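Succinate-semialdehyde dehydrogenase (Streptococcus pyogenes MGAS1882, PDB 4OGD) catalyses the oxidation of succinic semialdehyde to succinate, with NADP+ as the cofactor. Local coordinates at residues A[65-70]-A[76-81]; A[160-163]-A[168-171]; A[237-242]-A[372-377]. All coordinates share one frame; numbering follows the deposited sequence.

Contact 1. Residues A[65-70]-A[76-81]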
# COMPACT_ATOMS: atom_id res chain seq x y z
N LYS A 65 -22.72 4.49 27.93
CA LYS A 65 -22.97 5.72 27.18
C LYS A 65 -22.57 5.55 25.72
O LYS A 65 -23.33 5.87 24.82
CB LYS A 65 -22.21 6.91 27.80
CG LYS A 65 -22.09 8.13 26.86
CD LYS A 65 -21.12 9.19 27.40
CE LYS A 65 -20.77 10.22 26.34
NZ LYS A 65 -19.96 11.35 26.91
N TYR A 66 -21.36 5.03 25.49
CA TYR A 66 -20.89 4.87 24.12
C TYR A 66 -21.64 3.76 23.38
O TYR A 66 -21.93 3.88 22.19
CB TYR A 66 -19.38 4.63 24.11
CG TYR A 66 -18.63 5.89 24.47
CD1 TYR A 66 -18.48 6.91 23.55
CD2 TYR A 66 -18.09 6.06 25.74
CE1 TYR A 66 -17.81 8.08 23.88
CE2 TYR A 66 -17.42 7.22 26.08
CZ TYR A 66 -17.28 8.22 25.14
OH TYR A 66 -16.62 9.38 25.48
N ALA A 67 -21.95 2.69 24.10
CA ALA A 67 -22.75 1.60 23.52
C ALA A 67 -24.10 2.12 23.05
O ALA A 67 -24.53 1.81 21.93
CB ALA A 67 -22.93 0.48 24.52
N GLU A 68 -24.77 2.90 23.89
CA GLU A 68 -26.09 3.41 23.50
C GLU A 68 -26.02 4.38 22.31
O GLU A 68 -26.93 4.41 21.47
CB GLU A 68 -26.81 4.07 24.69
CG GLU A 68 -28.19 4.60 24.30
CD GLU A 68 -29.04 5.02 25.48
OE1 GLU A 68 -28.60 4.87 26.64
OE2 GLU A 68 -30.17 5.51 25.23
N ILE A 69 -24.96 5.18 22.24
CA ILE A 69 -24.77 6.09 21.12
C ILE A 69 -24.74 5.30 19.81
O ILE A 69 -25.37 5.69 18.82
CB ILE A 69 -23.47 6.90 21.28
CG1 ILE A 69 -23.68 8.02 22.30
CG2 ILE A 69 -23.02 7.49 19.94
CD1 ILE A 69 -22.42 8.76 22.67
N MET A 70 -24.06 4.17 19.82
CA MET A 70 -23.99 3.34 18.62
C MET A 70 -25.34 2.70 18.27
O MET A 70 -25.76 2.70 17.11
CB MET A 70 -22.90 2.28 18.76
CG MET A 70 -21.52 2.87 18.77
SD MET A 70 -20.26 1.58 18.68
CE MET A 70 -19.86 1.36 20.41
N LYS A 76 -27.76 -1.38 16.18
CA LYS A 76 -27.27 -2.67 16.65
C LYS A 76 -27.68 -2.94 18.08
O LYS A 76 -27.91 -2.00 18.85
CB LYS A 76 -25.75 -2.82 16.49
CG LYS A 76 -24.90 -1.96 17.41
CD LYS A 76 -23.43 -2.39 17.31
CE LYS A 76 -22.87 -2.25 15.89
NZ LYS A 76 -21.53 -2.94 15.74
N LEU A 77 -27.77 -4.22 18.42
CA LEU A 77 -28.09 -4.63 19.79
C LEU A 77 -27.17 -3.90 20.77
O LEU A 77 -25.97 -3.77 20.53
CB LEU A 77 -27.90 -6.14 19.93
CG LEU A 77 -28.77 -7.04 19.06
CD1 LEU A 77 -28.49 -8.49 19.39
CD2 LEU A 77 -30.24 -6.70 19.20
N PHE A 78 -27.74 -3.39 21.85
CA PHE A 78 -26.97 -2.72 22.89
C PHE A 78 -25.85 -3.62 23.43
O PHE A 78 -24.75 -3.15 23.71
CB PHE A 78 -27.90 -2.29 24.02
CG PHE A 78 -27.21 -1.62 25.18
CD1 PHE A 78 -26.74 -0.32 25.08
CD2 PHE A 78 -27.08 -2.29 26.39
CE1 PHE A 78 -26.13 0.31 26.17
CE2 PHE A 78 -26.47 -1.67 27.49
CZ PHE A 78 -25.99 -0.37 27.37
N THR A 79 -26.14 -4.91 23.57
CA THR A 79 -25.14 -5.86 24.06
C THR A 79 -23.97 -5.98 23.08
O THR A 79 -22.81 -6.08 23.51
CB THR A 79 -25.72 -7.26 24.34
OG1 THR A 79 -26.44 -7.72 23.19
CG2 THR A 79 -26.67 -7.20 25.54
N GLU A 80 -24.27 -5.97 21.78
CA GLU A 80 -23.21 -6.00 20.77
C GLU A 80 -22.39 -4.73 20.82
O GLU A 80 -21.16 -4.76 20.66
CB GLU A 80 -23.80 -6.17 19.36
CG GLU A 80 -24.25 -7.58 19.02
CD GLU A 80 -24.76 -7.70 17.59
OE1 GLU A 80 -24.61 -6.72 16.83
OE2 GLU A 80 -25.31 -8.77 17.25
N ALA A 81 -23.06 -3.60 21.04
CA ALA A 81 -22.36 -2.33 21.14
C ALA A 81 -21.46 -2.28 22.37
O ALA A 81 -20.39 -1.68 22.33
CB ALA A 81 -23.36 -1.17 21.15
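The carbonyl oxygen of A67 has A81 CB packed against it at 3.3 Å and takes a weak hydrogen bond from T71 OG1. T71 OG1 also bonds to K76 O, tying the end of the first helix to the linker. The two alanines let the backbones come close, with A67 CA only 4.6 Å from A81 CA and the methyls A67 CB and A81 CB 3.8 Å apart. F78 covers one flank. With CG anti to the backbone N (chi1 178°), its ring swings over to the first helix, where CE1 meets A67 CB obliquely at 3.6 Å. E68 N lies at the ring edge, while the E68 carboxylate turns to K72 in a salt bridge. On the other flank M70 curls its bent chain round, bringing CE to 3.6 Å from A81 O. No hydrogen bond crosses between the segments, so close apolar packing joins them. L77 stands at the N-cap position of the second helix, which follows helix 63-74 after a short linker: a helix-loop-helix turn in the N-terminal half of an aldehyde dehydrogenase fold.

Contact 2. Residues A[160-163]-A[168-171]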
# COMPACT_ATOMS: atom_id res chain seq x y z
N CYS A 160 -24.12 7.75 11.17
CA CYS A 160 -23.61 7.68 12.55
C CYS A 160 -22.85 8.94 12.99
O CYS A 160 -21.70 8.87 13.44
CB CYS A 160 -22.83 6.39 12.82
SG CYS A 160 -21.40 6.08 11.78
N PRO A 161 -23.49 10.11 12.87
CA PRO A 161 -22.78 11.34 13.20
C PRO A 161 -22.55 11.53 14.70
O PRO A 161 -21.57 12.17 15.06
CB PRO A 161 -23.70 12.43 12.65
CG PRO A 161 -25.07 11.83 12.73
CD PRO A 161 -24.90 10.36 12.50
N ARG A 162 -23.42 11.00 15.56
CA ARG A 162 -23.17 11.12 17.00
C ARG A 162 -21.99 10.24 17.42
O ARG A 162 -21.17 10.65 18.24
CB ARG A 162 -24.42 10.79 17.82
CG ARG A 162 -24.22 10.93 19.33
CD ARG A 162 -23.83 12.34 19.77
NE ARG A 162 -23.65 12.34 21.22
CZ ARG A 162 -22.61 12.89 21.85
NH1 ARG A 162 -21.67 13.53 21.18
NH2 ARG A 162 -22.54 12.80 23.17
N SER A 163 -21.89 9.05 16.84
CA SER A 163 -20.73 8.19 17.08
C SER A 163 -19.46 8.93 16.71
O SER A 163 -18.49 8.96 17.47
CB SER A 163 -20.85 6.88 16.29
OG SER A 163 -22.02 6.14 16.64
N GLU A 168 -14.36 12.04 18.67
CA GLU A 168 -13.51 13.22 18.83
C GLU A 168 -13.58 13.75 20.26
O GLU A 168 -12.55 14.06 20.85
CB GLU A 168 -13.89 14.33 17.85
CG GLU A 168 -13.06 15.61 18.06
CD GLU A 168 -13.50 16.75 17.17
OE1 GLU A 168 -13.94 16.51 16.03
OE2 GLU A 168 -13.41 17.92 17.62
N GLU A 169 -14.78 13.84 20.82
CA GLU A 169 -14.96 14.35 22.18
C GLU A 169 -14.25 13.46 23.21
O GLU A 169 -13.65 13.97 24.17
CB GLU A 169 -16.45 14.47 22.51
CG GLU A 169 -17.12 15.62 21.78
CD GLU A 169 -18.64 15.55 21.79
OE1 GLU A 169 -19.20 14.56 22.30
OE2 GLU A 169 -19.26 16.51 21.29
N LEU A 170 -14.32 12.15 23.00
CA LEU A 170 -13.64 11.17 23.84
C LEU A 170 -12.13 11.41 23.88
O LEU A 170 -11.51 11.41 24.96
CB LEU A 170 -13.93 9.76 23.31
CG LEU A 170 -13.09 8.58 23.81
CD1 LEU A 170 -13.31 8.33 25.30
CD2 LEU A 170 -13.40 7.31 23.02
N VAL A 171 -11.53 11.59 22.71
CA VAL A 171 -10.09 11.74 22.61
C VAL A 171 -9.62 13.05 23.26
O VAL A 171 -8.58 13.09 23.93
CB VAL A 171 -9.63 11.60 21.13
CG1 VAL A 171 -8.20 12.06 20.94
CG2 VAL A 171 -9.80 10.16 20.68
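R162 and E169 meet through one hydrogen bond of a salt bridge, R162 NH1 to E169 OE1 at 2.9 Å, with a nearly straight N-H...O angle of 168°. The oxygen sits almost in the guanidinium plane, at the edge of the group. Seen from the glutamate, the nitrogen comes to OE1 on the syn side but clearly tilted out of the carboxylate plane. The two flat groups are turned 61° against each other, so this is a single-pronged bridge and not a paired, two-bond one: E169 OE2 stays 3.8 Å from R162 NH1, and R162 NH2 is 3.9 Å from E169 OE1.

Both residues belong to helix 161-173 and are seven positions apart, which is just under two full turns and returns to nearly the same face. R162 CA and E169 CA are 10.2 Å apart, and the side chains span that gap together. The R162 chain bends at CB-CG (chi2 60°), which turns the guanidinium along the helix, while the E169 chain is extended beyond CG and the two cross at about a right angle. The helix is the connection of a beta-alpha-beta unit between the parallel strands 152-155 and 181-183 of a Rossmann-type sheet.

Further out, Q165 OE1 offers NH1 a weak second bond from the turn between. The R162 side chain also rests on I69 and D73 of helix 63-74. S163 OG bonds to D73 OD2 and fixes this first turn to that helix, with C160 standing at the N-cap position. At the other end L170 packs on V55, I58 and L59 of helix 45-61, and E168 OE1 takes the backbone N of N183, just where strand 181-183 lies.

Contact 3. Residues A[237-242]-A[372-377]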
# COMPACT_ATOMS: atom_id res chain seq x y z
N ILE A 237 -17.00 -23.33 5.30
CA ILE A 237 -16.90 -24.63 4.64
C ILE A 237 -16.98 -25.77 5.65
O ILE A 237 -16.14 -25.88 6.55
CB ILE A 237 -15.59 -24.76 3.86
CG1 ILE A 237 -15.37 -23.54 2.95
CG2 ILE A 237 -15.58 -26.05 3.04
CD1 ILE A 237 -14.03 -23.55 2.23
N ILE A 238 -18.00 -26.61 5.51
CA ILE A 238 -18.22 -27.72 6.43
C ILE A 238 -17.62 -28.99 5.85
O ILE A 238 -18.17 -29.57 4.91
CB ILE A 238 -19.73 -27.90 6.70
CG1 ILE A 238 -20.32 -26.59 7.22
CG2 ILE A 238 -19.98 -29.03 7.69
CD1 ILE A 238 -21.81 -26.64 7.39
N LEU A 239 -16.48 -29.41 6.39
CA LEU A 239 -15.78 -30.59 5.86
C LEU A 239 -16.44 -31.89 6.31
O LEU A 239 -17.34 -31.90 7.16
CB LEU A 239 -14.30 -30.58 6.26
CG LEU A 239 -13.51 -29.35 5.81
CD1 LEU A 239 -12.03 -29.54 6.04
CD2 LEU A 239 -13.79 -29.07 4.35
N ASP A 240 -15.98 -32.99 5.72
CA ASP A 240 -16.58 -34.30 5.96
C ASP A 240 -16.39 -34.82 7.38
O ASP A 240 -17.04 -35.80 7.79
CB ASP A 240 -16.09 -35.32 4.92
CG ASP A 240 -14.58 -35.52 4.93
OD1 ASP A 240 -13.88 -34.95 5.79
OD2 ASP A 240 -14.08 -36.28 4.07
N ASP A 241 -15.52 -34.17 8.15
CA ASP A 241 -15.26 -34.57 9.53
C ASP A 241 -15.63 -33.46 10.53
O ASP A 241 -15.10 -33.42 11.64
CB ASP A 241 -13.80 -34.99 9.72
CG ASP A 241 -12.82 -33.94 9.26
OD1 ASP A 241 -13.26 -32.80 8.96
OD2 ASP A 241 -11.60 -34.24 9.20
N ALA A 242 -16.53 -32.58 10.13
CA ALA A 242 -17.01 -31.51 11.01
C ALA A 242 -17.67 -32.07 12.27
O ALA A 242 -18.33 -33.10 12.21
CB ALA A 242 -17.97 -30.60 10.28
N SER A 372 -20.07 -31.32 -4.28
CA SER A 372 -19.96 -32.77 -4.34
C SER A 372 -18.69 -33.34 -3.72
O SER A 372 -18.55 -34.57 -3.61
CB SER A 372 -20.09 -33.26 -5.79
OG SER A 372 -21.43 -33.14 -6.24
N SER A 373 -17.78 -32.48 -3.32
CA SER A 373 -16.46 -32.93 -2.88
C SER A 373 -15.74 -31.80 -2.18
O SER A 373 -16.15 -30.64 -2.29
CB SER A 373 -15.64 -33.38 -4.09
OG SER A 373 -15.42 -32.30 -4.98
N GLU A 374 -14.68 -32.13 -1.46
CA GLU A 374 -13.87 -31.12 -0.81
C GLU A 374 -13.15 -30.27 -1.85
O GLU A 374 -12.99 -29.05 -1.68
CB GLU A 374 -12.85 -31.78 0.10
CG GLU A 374 -11.96 -30.79 0.84
CD GLU A 374 -11.12 -31.48 1.89
OE1 GLU A 374 -11.70 -31.99 2.86
OE2 GLU A 374 -9.89 -31.54 1.70
N GLU A 375 -12.72 -30.90 -2.93
CA GLU A 375 -12.09 -30.16 -4.02
C GLU A 375 -13.03 -29.09 -4.55
O GLU A 375 -12.64 -27.94 -4.76
CB GLU A 375 -11.65 -31.09 -5.14
CG GLU A 375 -10.54 -32.07 -4.76
CD GLU A 375 -11.06 -33.38 -4.19
OE1 GLU A 375 -12.27 -33.49 -3.91
OE2 GLU A 375 -10.24 -34.31 -4.02
N GLU A 376 -14.29 -29.46 -4.76
CA GLU A 376 -15.27 -28.50 -5.26
C GLU A 376 -15.58 -27.43 -4.21
O GLU A 376 -15.80 -26.27 -4.56
CB GLU A 376 -16.54 -29.20 -5.72
CG GLU A 376 -17.55 -28.27 -6.37
CD GLU A 376 -18.62 -29.02 -7.11
OE1 GLU A 376 -19.40 -29.75 -6.46
OE2 GLU A 376 -18.66 -28.90 -8.36
N ALA A 377 -15.59 -27.80 -2.93
CA ALA A 377 -15.81 -26.83 -1.86
C ALA A 377 -14.80 -25.70 -1.96
O ALA A 377 -15.15 -24.53 -1.82
CB ALA A 377 -15.71 -27.50 -0.49
O HOH W 1 -14.34 -32.58 3.34
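Two methyls of L239 stand well to one side of the E374 carboxylate plane, over its OE1 end: L239 CD2 is 3.9 Å from E374 OE1 and L239 CD1 is 4.0 Å from the same oxygen. Polar partners come to OE1 from other directions. A water donates to E374 OE1 at 2.7 Å and accepts from D240 N at 2.9 Å, bridging helix start and turn, and H399 NE2 forms a further hydrogen bond to OE1. E374 reaches this spot because CG is anti to its backbone N (chi1 -179°) and the chain runs on extended.

H399 holds the second half of the network, since its ND1 bonds to D241 OD2. With a carboxylate at each ring nitrogen, the histidine would probably be favoured in its protonated form, which could also ease the nearness of like charges, D240 OD1 and E374 OE1 being 4.7 Å apart. The turn itself is type I, L239 to A242, closed by a bond from A242 N to L239 O.

Deeper in, I237 CG2 packs on A377 CB at 3.8 Å, one helical turn on from E374. I407 and I392 also touch I237. At the outer end S373 is the N-cap: its OG accepts from E376 N at 3.1 Å. E376 answers through OE1, which takes S372 N at 2.8 Å, one residue before the cap.

Strand 235-238 is thus met, where it runs out into a turn, by the start of helix 374-382, which packs against the mixed sheet. Such a helix-on-sheet layer belongs to the alpha/beta catalytic domain of the aldehyde dehydrogenase fold.

Reading from the N terminus, contact 1 closes the short three-residue link (75-77) between helices 63-74 and 78-103. Contact 2 follows later and spans two turns within helix 161-173. Contact 3 then brings residues 237-242 and 372-377 together across some 130 residues of chain. The three lie in series, none enclosing or crossing another. Contacts 1 and 2 nevertheless touch, their centres 13 Å apart: Y66 OH lies 3.5 Å from L170 CB, so helix 63-74, one of the two helices of contact 1, also packs on the helix of the beta-alpha-beta unit. Contact 3 is remote, its centre 45 Å from that of contact 2 and across the chain's centre, and binds the seven-stranded sheet to its helix.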